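Local atomic coordinates of hypoxanthine-guanine-xanthine phosphoribosyltransferase (Tritrichomonas foetus, PDB entry 1HGX), a protein that transfers the phosphoribosyl group of 5-phosphoribosyl 1-diphosphate to guanine, hypoxanthine or xanthine, salvaging host purines for a parasite that cannot make them de novo. Residues R155-G159 against Y160-F164; Y15-D18 against D19-K22; V50-Y53 against T54-K58; A29-T32 against E33-D37. All blocks are in the same frame, centred on the assembly; numbering follows the deposited sequence.

Interaction 1 of 4, residues R155-G159 against Y160-F164; sequences RYIIG and YGFDF. With 5GP (guanosine-5'-monophosphate), chain C.
Gly159 and Phe162 face each other as an antiparallel hydrogen-bonded pair, bonded in both directions across a type I' beta turn that has Tyr160 and Gly161 at its corners. Gly159 N reaches Phe162 O and Phe162 N reaches Gly159 O, both at 2.9 Å. With Phe162 CG beside its backbone N (chi1 -67°), the ring lies alongside Ile157, and Ile157 CG2 sits over one ring face, 4.1 Å from the centroid in a CH-pi contact. Gly159 O lies at the edge of the same ring. These residues build the purine-binding end of the phosphoribosyltransferase active site, where bound GMP is read by backbone atoms: Ile157 N donates to O6 of the base at 2.7 Å, and N1 of the base donates to Ile157 O at 2.9 Å. N2 adds a weak bond to the same carbonyl, and Lys134 NZ bonds both the nucleotide and Arg155 O. Tyr156 covers the base, N1 lying 3.6 Å above the plane of its ring and displaced toward the rim. Its hydroxyl donates to Asp163 O at 2.8 Å in the carbonyl plane, tying the two arms together beyond the turn. Phe164 directs its edge toward the Tyr156 face in an offset edge-to-face pair, planes 78° apart. Ile158 CD1 also presses on Phe164 CB at 3.4 Å, the two side chains crossing obliquely. The Tyr160 ring packs instead on helix 17-35, and its OH is hydrogen-bonded to Asp55 of helix 50-57.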
# COMPACT_ATOMS: atom_id res chain seq x y z
N ARG A 155 1.15 16.59 -19.03
CA ARG A 155 0.15 15.75 -19.68
C ARG A 155 -0.48 14.90 -18.58
O ARG A 155 0.00 14.90 -17.44
CB ARG A 155 0.79 14.83 -20.73
CG ARG A 155 1.52 15.53 -21.89
CD ARG A 155 0.58 16.26 -22.82
NE ARG A 155 -0.45 15.38 -23.36
CZ ARG A 155 -0.28 14.55 -24.39
NH1 ARG A 155 0.88 14.48 -25.02
NH2 ARG A 155 -1.27 13.76 -24.76
N TYR A 156 -1.56 14.18 -18.90
CA TYR A 156 -2.21 13.34 -17.90
C TYR A 156 -1.43 12.05 -17.80
O TYR A 156 -1.40 11.26 -18.74
CB TYR A 156 -3.67 13.04 -18.24
CG TYR A 156 -4.41 12.45 -17.05
CD1 TYR A 156 -4.88 13.28 -16.03
CD2 TYR A 156 -4.57 11.08 -16.90
CE1 TYR A 156 -5.49 12.76 -14.91
CE2 TYR A 156 -5.18 10.54 -15.77
CZ TYR A 156 -5.63 11.39 -14.79
OH TYR A 156 -6.24 10.88 -13.67
N ILE A 157 -0.77 11.87 -16.66
CA ILE A 157 0.05 10.71 -16.40
C ILE A 157 -0.78 9.51 -15.95
O ILE A 157 -1.69 9.62 -15.10
CB ILE A 157 1.17 11.06 -15.37
CG1 ILE A 157 1.98 12.25 -15.90
CG2 ILE A 157 2.07 9.86 -15.09
CD1 ILE A 157 2.51 12.07 -17.34
N ILE A 158 -0.41 8.35 -16.46
CA ILE A 158 -1.10 7.11 -16.18
C ILE A 158 -0.10 5.97 -15.91
O ILE A 158 1.06 6.05 -16.34
CB ILE A 158 -2.05 6.80 -17.40
CG1 ILE A 158 -3.41 6.35 -16.90
CG2 ILE A 158 -1.43 5.86 -18.42
CD1 ILE A 158 -4.11 7.40 -16.10
N GLY A 159 -0.50 4.98 -15.10
CA GLY A 159 0.37 3.84 -14.81
C GLY A 159 1.09 3.84 -13.47
O GLY A 159 1.25 4.88 -12.83
N TYR A 160 1.50 2.65 -13.04
CA TYR A 160 2.23 2.47 -11.79
C TYR A 160 1.57 3.22 -10.63
O TYR A 160 2.19 4.04 -9.95
CB TYR A 160 3.68 2.93 -11.97
CG TYR A 160 4.59 2.59 -10.81
CD1 TYR A 160 4.82 1.26 -10.46
CD2 TYR A 160 5.20 3.59 -10.05
CE1 TYR A 160 5.65 0.93 -9.37
CE2 TYR A 160 6.02 3.28 -8.98
CZ TYR A 160 6.23 1.95 -8.65
OH TYR A 160 7.06 1.67 -7.59
N GLY A 161 0.29 2.94 -10.40
CA GLY A 161 -0.43 3.61 -9.35
C GLY A 161 -1.32 4.74 -9.85
O GLY A 161 -2.34 5.03 -9.22
N PHE A 162 -0.92 5.41 -10.93
CA PHE A 162 -1.71 6.52 -11.49
C PHE A 162 -2.87 5.94 -12.29
O PHE A 162 -2.66 5.15 -13.21
CB PHE A 162 -0.87 7.38 -12.44
CG PHE A 162 0.23 8.14 -11.77
CD1 PHE A 162 -0.06 9.18 -10.89
CD2 PHE A 162 1.56 7.83 -12.02
CE1 PHE A 162 0.96 9.89 -10.28
CE2 PHE A 162 2.59 8.54 -11.41
CZ PHE A 162 2.29 9.58 -10.54
N ASP A 163 -4.09 6.34 -11.94
CA ASP A 163 -5.29 5.84 -12.62
C ASP A 163 -6.05 6.94 -13.34
O ASP A 163 -5.81 8.13 -13.14
CB ASP A 163 -6.25 5.19 -11.62
CG ASP A 163 -7.08 6.23 -10.86
OD1 ASP A 163 -6.55 6.85 -9.91
OD2 ASP A 163 -8.26 6.44 -11.21
N PHE A 164 -7.01 6.51 -14.15
CA PHE A 164 -7.93 7.39 -14.85
C PHE A 164 -9.24 6.61 -14.79
O PHE A 164 -9.35 5.53 -15.37
CB PHE A 164 -7.54 7.62 -16.31
CG PHE A 164 -8.57 8.38 -17.09
CD1 PHE A 164 -8.77 9.74 -16.86
CD2 PHE A 164 -9.40 7.72 -17.99
CE1 PHE A 164 -9.79 10.44 -17.53
CE2 PHE A 164 -10.41 8.40 -18.66
CZ PHE A 164 -10.61 9.76 -18.43
P 5GP C . -2.18 19.57 -7.22
O1P 5GP C . -0.71 19.53 -7.07
O2P 5GP C . -2.86 19.88 -5.96
O3P 5GP C . -2.58 20.40 -8.36
O5' 5GP C . -2.58 18.15 -7.73
C5' 5GP C . -2.00 16.92 -7.32
C4' 5GP C . -3.08 15.94 -7.16
O4' 5GP C . -3.74 15.61 -8.39
C3' 5GP C . -2.57 14.65 -6.59
O3' 5GP C . -3.68 14.07 -5.92
C2' 5GP C . -2.31 13.90 -7.84
O2' 5GP C . -2.33 12.50 -7.59
C1' 5GP C . -3.42 14.29 -8.82
N9 5GP C . -2.87 14.36 -10.23
C8 5GP C . -2.14 15.41 -10.78
N7 5GP C . -1.73 15.20 -12.00
C5 5GP C . -2.17 13.91 -12.31
C6 5GP C . -1.89 13.11 -13.47
O6 5GP C . -1.34 13.47 -14.51
N1 5GP C . -2.33 11.80 -13.33
C2 5GP C . -2.98 11.30 -12.21
N2 5GP C . -3.44 10.05 -12.29
N3 5GP C . -3.28 12.06 -11.13
C4 5GP C . -2.82 13.35 -11.22

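Interaction 2 of 4, residues Y15-D18 against D19-K22; sequences YNQD and DIQK
Asn16 and Asp19 exchange two hydrogen bonds between side chain and backbone. Asn16 OD1 accepts from Asp19 N at 2.9 Å, with the donor 36° above the amide carbonyl plane; in return, Asp19 OD2 accepts from Asn16 N at 3.0 Å, approached from above the carboxylate plane. The Asn16 CG lies between backbone N and carbonyl carbon (chi1 56°), which turns OD1 back over the first turn. This reciprocal pair is a capping box with Asn16 as N-cap, starting helix 17-35 directly after strand 10-15. Being at a helix N terminus, the Asp19 carboxylate is probably stabilised in its charged form by the helix dipole. Regular backbone bonds follow: Ile20 N to Asn16 O at 3.1 Å, then Gln21 N to Gln17 O and Lys22 N to Asp18 O. A further polar link is made between side-chain amides one turn apart. Gln21 NE2 donates to Gln17 OE1 at 2.8 Å, with OE1 only 7° out of the donor's amide plane; bends at chi2 in both glutamines bring these ends together. Gln21 NE2 also donates to Asp55, so two acceptors hold that amide. Apolar contact is slighter: Tyr15 CB lies 4.3 Å from Ile20 CG1. The Tyr15 ring, set almost perpendicular to the Asp19 carboxylate, has OD2 at its edge and stacks on Phe150.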
# COMPACT_ATOMS: atom_id res chain seq x y z
N TYR A 15 8.62 6.26 -18.71
CA TYR A 15 9.60 5.47 -17.95
C TYR A 15 9.10 4.05 -17.84
O TYR A 15 7.92 3.83 -17.60
CB TYR A 15 9.78 6.04 -16.53
CG TYR A 15 10.26 7.47 -16.53
CD1 TYR A 15 11.57 7.79 -16.84
CD2 TYR A 15 9.37 8.51 -16.30
CE1 TYR A 15 11.99 9.11 -16.94
CE2 TYR A 15 9.77 9.83 -16.39
CZ TYR A 15 11.08 10.12 -16.72
OH TYR A 15 11.47 11.44 -16.83
N ASN A 16 9.99 3.10 -18.09
CA ASN A 16 9.64 1.69 -18.00
C ASN A 16 9.93 1.17 -16.59
O ASN A 16 10.53 1.87 -15.79
CB ASN A 16 10.39 0.87 -19.06
CG ASN A 16 11.89 1.03 -18.98
OD1 ASN A 16 12.51 0.70 -17.97
ND2 ASN A 16 12.49 1.55 -20.04
N GLN A 17 9.54 -0.07 -16.30
CA GLN A 17 9.74 -0.63 -14.97
C GLN A 17 11.21 -0.62 -14.55
O GLN A 17 11.52 -0.41 -13.38
CB GLN A 17 9.14 -2.04 -14.87
CG GLN A 17 8.79 -2.51 -13.44
CD GLN A 17 7.81 -1.59 -12.70
OE1 GLN A 17 8.16 -0.95 -11.70
NE2 GLN A 17 6.59 -1.54 -13.17
N ASP A 18 12.12 -0.78 -15.50
CA ASP A 18 13.54 -0.77 -15.20
C ASP A 18 13.98 0.61 -14.71
O ASP A 18 14.74 0.71 -13.74
CB ASP A 18 14.37 -1.19 -16.41
CG ASP A 18 14.12 -2.65 -16.81
OD1 ASP A 18 14.12 -3.52 -15.91
OD2 ASP A 18 13.92 -2.91 -18.02
N ASP A 19 13.48 1.67 -15.36
CA ASP A 19 13.82 3.04 -14.97
C ASP A 19 13.29 3.33 -13.58
O ASP A 19 13.97 3.93 -12.76
CB ASP A 19 13.21 4.06 -15.94
CG ASP A 19 13.66 3.86 -17.38
OD1 ASP A 19 14.82 3.45 -17.59
OD2 ASP A 19 12.85 4.12 -18.29
N ILE A 20 12.04 2.94 -13.35
CA ILE A 20 11.36 3.15 -12.07
C ILE A 20 12.11 2.47 -10.94
O ILE A 20 12.47 3.12 -9.96
CB ILE A 20 9.90 2.62 -12.16
CG1 ILE A 20 9.08 3.51 -13.11
CG2 ILE A 20 9.26 2.53 -10.77
CD1 ILE A 20 7.77 2.88 -13.55
N GLN A 21 12.40 1.19 -11.10
CA GLN A 21 13.09 0.42 -10.08
C GLN A 21 14.50 0.93 -9.77
O GLN A 21 14.95 0.89 -8.62
CB GLN A 21 13.08 -1.06 -10.44
CG GLN A 21 11.66 -1.65 -10.45
CD GLN A 21 10.89 -1.34 -9.16
OE1 GLN A 21 11.43 -1.45 -8.05
NE2 GLN A 21 9.63 -0.95 -9.30
N LYS A 22 15.19 1.43 -10.78
CA LYS A 22 16.52 1.98 -10.59
C LYS A 22 16.39 3.25 -9.74
O LYS A 22 17.13 3.45 -8.77
CB LYS A 22 17.13 2.30 -11.95
CG LYS A 22 18.45 3.03 -11.90
CD LYS A 22 18.98 3.21 -13.31
CE LYS A 22 20.28 3.97 -13.33
NZ LYS A 22 20.08 5.39 -12.94

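Interaction 3 of 4, residues V50-Y53 against T54-K58; sequences VFFY and TDLLK
Helix 50-57 is the crossover helix of a beta-alpha-beta unit joining strands 41-45 and 65-72, and residues 50-53 and 54-58 meet along its successive turns. Leu56 CD1 rests over one face of the Phe52 ring, 4.1 Å from the centroid and offset toward the rim. The next pair is more centred: Leu57 CD1 stands over the middle of the Tyr53 ring, 12° off the normal, while Leu57 CD2 reaches Tyr53 CE2 at 3.5 Å. Both are CH-pi contacts, and both rings have CG anti to the backbone N (173° in Phe52), which swings them alongside the helix toward the leucine four residues on. The Tyr53 hydroxyl is hydrogen-bonded to Met42 O of strand 41-45. On the face turned to the second subunit, Thr54 OG1 lies 3.2 Å from Val50 O and 3.1 Å from Phe51 O, and is hydrogen-bonded to Thr54 OG1 of that subunit. Asp55 OD1 makes a long, weak salt bridge to Lys58 NZ at 3.5 Å and another salt bridge to Lys58 of the second subunit. Two lysine ammonium groups around one carboxylate, with the Tyr160 and Gln21 donors on OD2, would be expected to favour its ionised form, buried though it is.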
# COMPACT_ATOMS: atom_id res chain seq x y z
N VAL A 50 0.67 4.51 -3.29
CA VAL A 50 0.87 3.21 -2.66
C VAL A 50 1.87 2.26 -3.34
O VAL A 50 2.63 1.59 -2.65
CB VAL A 50 -0.48 2.51 -2.34
CG1 VAL A 50 -1.07 1.84 -3.57
CG2 VAL A 50 -0.31 1.53 -1.17
N PHE A 51 1.91 2.25 -4.67
CA PHE A 51 2.84 1.37 -5.38
C PHE A 51 4.25 1.83 -5.08
O PHE A 51 5.09 1.05 -4.66
CB PHE A 51 2.58 1.40 -6.88
CG PHE A 51 1.33 0.67 -7.29
CD1 PHE A 51 0.10 1.01 -6.76
CD2 PHE A 51 1.40 -0.37 -8.21
CE1 PHE A 51 -1.07 0.32 -7.13
CE2 PHE A 51 0.24 -1.06 -8.59
CZ PHE A 51 -0.99 -0.71 -8.04
N PHE A 52 4.49 3.12 -5.31
CA PHE A 52 5.77 3.77 -5.07
C PHE A 52 6.19 3.57 -3.62
O PHE A 52 7.34 3.24 -3.34
CB PHE A 52 5.60 5.26 -5.37
CG PHE A 52 6.79 6.11 -5.02
CD1 PHE A 52 8.08 5.73 -5.39
CD2 PHE A 52 6.62 7.33 -4.37
CE1 PHE A 52 9.18 6.56 -5.14
CE2 PHE A 52 7.71 8.18 -4.11
CZ PHE A 52 8.99 7.79 -4.49
N TYR A 53 5.23 3.76 -2.71
CA TYR A 53 5.45 3.63 -1.26
C TYR A 53 5.92 2.24 -0.85
O TYR A 53 6.95 2.10 -0.17
CB TYR A 53 4.17 3.99 -0.51
CG TYR A 53 4.27 3.97 1.00
CD1 TYR A 53 4.84 5.05 1.70
CD2 TYR A 53 3.73 2.92 1.75
CE1 TYR A 53 4.85 5.08 3.10
CE2 TYR A 53 3.74 2.94 3.15
CZ TYR A 53 4.30 4.03 3.81
OH TYR A 53 4.30 4.06 5.20
N THR A 54 5.17 1.21 -1.23
CA THR A 54 5.57 -0.14 -0.87
C THR A 54 6.90 -0.54 -1.51
O THR A 54 7.69 -1.26 -0.89
CB THR A 54 4.48 -1.17 -1.22
OG1 THR A 54 4.24 -1.13 -2.62
CG2 THR A 54 3.19 -0.84 -0.46
N ASP A 55 7.15 -0.09 -2.73
CA ASP A 55 8.42 -0.42 -3.40
C ASP A 55 9.60 0.19 -2.67
O ASP A 55 10.66 -0.44 -2.55
CB ASP A 55 8.41 -0.00 -4.87
CG ASP A 55 7.75 -1.05 -5.77
OD1 ASP A 55 7.50 -2.18 -5.31
OD2 ASP A 55 7.48 -0.74 -6.94
N LEU A 56 9.41 1.40 -2.15
CA LEU A 56 10.44 2.10 -1.40
C LEU A 56 10.71 1.35 -0.10
O LEU A 56 11.87 1.11 0.26
CB LEU A 56 10.00 3.52 -1.03
CG LEU A 56 10.26 4.71 -1.96
CD1 LEU A 56 9.72 5.94 -1.26
CD2 LEU A 56 11.76 4.88 -2.25
N LEU A 57 9.64 1.03 0.62
CA LEU A 57 9.74 0.32 1.90
C LEU A 57 10.45 -1.03 1.79
O LEU A 57 11.05 -1.49 2.76
CB LEU A 57 8.37 0.16 2.55
CG LEU A 57 7.96 1.20 3.60
CD1 LEU A 57 8.17 2.62 3.11
CD2 LEU A 57 6.51 0.98 3.99
N LYS A 58 10.40 -1.64 0.62
CA LYS A 58 11.07 -2.92 0.41
C LYS A 58 12.59 -2.73 0.39
O LYS A 58 13.34 -3.70 0.44
CB LYS A 58 10.62 -3.57 -0.89
CG LYS A 58 9.22 -4.11 -0.83
CD LYS A 58 8.76 -4.51 -2.20
CE LYS A 58 7.32 -4.96 -2.18
NZ LYS A 58 6.81 -5.08 -3.57

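Interaction 4 of 4, residues A29-T32 against E33-D37; sequences AELT and EFYED
Tyr35 follows Leu31 by four residues near the C-terminal end of helix 17-35, so their backbones are joined by a regular alpha-helical bond, Tyr35 N to Leu31 O at 2.8 Å and 168°. Along the Tyr35 side chain, CB comes first, 3.5 Å from Leu31 O. With CG beside the backbone N (chi1 -65°), the ring stays close to the preceding turn: CG is 3.9 Å from Leu31 O, and CD2 approaches that oxygen more closely, at 3.4 Å, placing it at the ring edge, near the ring plane. One atom further, CE2 meets Leu31 CD2 at 4.1 Å, an apolar contact between side chains that run obliquely to each other. One face of the ring is covered by its neighbour Phe34, whose CD2 lies 3.5 Å above the plane, over the centre. Tyr147 of strand 147-152 and Leu99 of strand 97-102 touch both Leu31 and Tyr35, so the pair joins this helix end to the main sheet. Thr32 and Glu36 make the corresponding step on another side of the helix. Glu36 N bonds to Thr32 O at 3.0 Å, Thr32 OG1 is bonded back to Ala28 O, and Glu36 OE2 lies 3.9 Å from Thr32 CG2.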
# COMPACT_ATOMS: atom_id res chain seq x y z
N ALA A 29 18.38 4.78 -1.09
CA ALA A 29 19.74 5.00 -0.59
C ALA A 29 19.82 6.39 0.01
O ALA A 29 20.40 6.59 1.08
CB ALA A 29 20.73 4.87 -1.73
N GLU A 30 19.22 7.35 -0.69
CA GLU A 30 19.23 8.73 -0.23
C GLU A 30 18.45 8.89 1.07
O GLU A 30 18.91 9.57 2.00
CB GLU A 30 18.64 9.62 -1.31
CG GLU A 30 19.46 10.87 -1.52
CD GLU A 30 18.72 11.95 -2.27
OE1 GLU A 30 18.01 11.62 -3.26
OE2 GLU A 30 18.84 13.12 -1.87
N LEU A 31 17.30 8.25 1.16
CA LEU A 31 16.46 8.31 2.35
C LEU A 31 17.16 7.70 3.56
O LEU A 31 17.09 8.24 4.66
CB LEU A 31 15.13 7.60 2.10
CG LEU A 31 14.25 8.22 1.02
CD1 LEU A 31 13.02 7.35 0.76
CD2 LEU A 31 13.84 9.62 1.44
N THR A 32 17.82 6.56 3.36
CA THR A 32 18.53 5.86 4.43
C THR A 32 19.56 6.77 5.10
O THR A 32 19.71 6.77 6.33
CB THR A 32 19.22 4.60 3.88
OG1 THR A 32 18.24 3.72 3.33
CG2 THR A 32 19.96 3.87 4.99
N GLU A 33 20.25 7.55 4.28
CA GLU A 33 21.25 8.49 4.74
C GLU A 33 20.70 9.35 5.88
O GLU A 33 21.28 9.42 6.96
CB GLU A 33 21.62 9.39 3.56
CG GLU A 33 23.04 9.92 3.57
CD GLU A 33 24.03 8.95 2.93
OE1 GLU A 33 23.59 8.08 2.14
OE2 GLU A 33 25.24 9.08 3.21
N PHE A 34 19.51 9.91 5.67
CA PHE A 34 18.89 10.78 6.66
C PHE A 34 18.01 10.12 7.72
O PHE A 34 18.07 10.49 8.89
CB PHE A 34 18.08 11.86 5.92
CG PHE A 34 17.51 12.93 6.81
CD1 PHE A 34 18.31 13.96 7.29
CD2 PHE A 34 16.17 12.90 7.18
CE1 PHE A 34 17.79 14.95 8.11
CE2 PHE A 34 15.64 13.89 8.00
CZ PHE A 34 16.45 14.92 8.46
N TYR A 35 17.24 9.11 7.32
CA TYR A 35 16.29 8.47 8.22
C TYR A 35 16.67 7.21 8.99
O TYR A 35 15.91 6.77 9.87
CB TYR A 35 14.99 8.19 7.45
CG TYR A 35 14.27 9.43 7.00
CD1 TYR A 35 13.58 10.22 7.92
CD2 TYR A 35 14.27 9.83 5.67
CE1 TYR A 35 12.92 11.38 7.53
CE2 TYR A 35 13.61 10.98 5.26
CZ TYR A 35 12.94 11.75 6.20
OH TYR A 35 12.29 12.90 5.80
N GLU A 36 17.82 6.64 8.69
CA GLU A 36 18.25 5.40 9.32
C GLU A 36 18.10 5.31 10.85
O GLU A 36 17.55 4.34 11.37
CB GLU A 36 19.69 5.13 8.91
CG GLU A 36 20.19 3.75 9.23
CD GLU A 36 21.53 3.48 8.57
OE1 GLU A 36 22.35 4.42 8.48
OE2 GLU A 36 21.75 2.34 8.12
N ASP A 37 18.56 6.33 11.57
CA ASP A 37 18.48 6.28 13.02
C ASP A 37 17.38 7.18 13.58
O ASP A 37 17.34 7.46 14.77
CB ASP A 37 19.84 6.67 13.62
CG ASP A 37 20.24 8.11 13.31
OD1 ASP A 37 19.94 8.61 12.20
OD2 ASP A 37 20.86 8.75 14.19

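From the N terminus, interaction 2 comes first, at the start of helix 17-35, and interaction 4 lies on the same helix near its other end, their centres about 21 Å apart. Interaction 3 follows on helix 50-57, and interaction 1 comes last, at the turn after strand 157-158. Each is local and closes no long loop; they run in series, with none nested or crossing. Their side chains nevertheless converge in space: Tyr160 of interaction 1 packs on Ile20 and bonds Asp55, which Gln21 also reaches, joining 1, 2 and 3. Interaction 4 touches interaction 3 through Leu31 and Leu56, but has no contact with interaction 1. Both helices are thereby tied to the purine-binding turn.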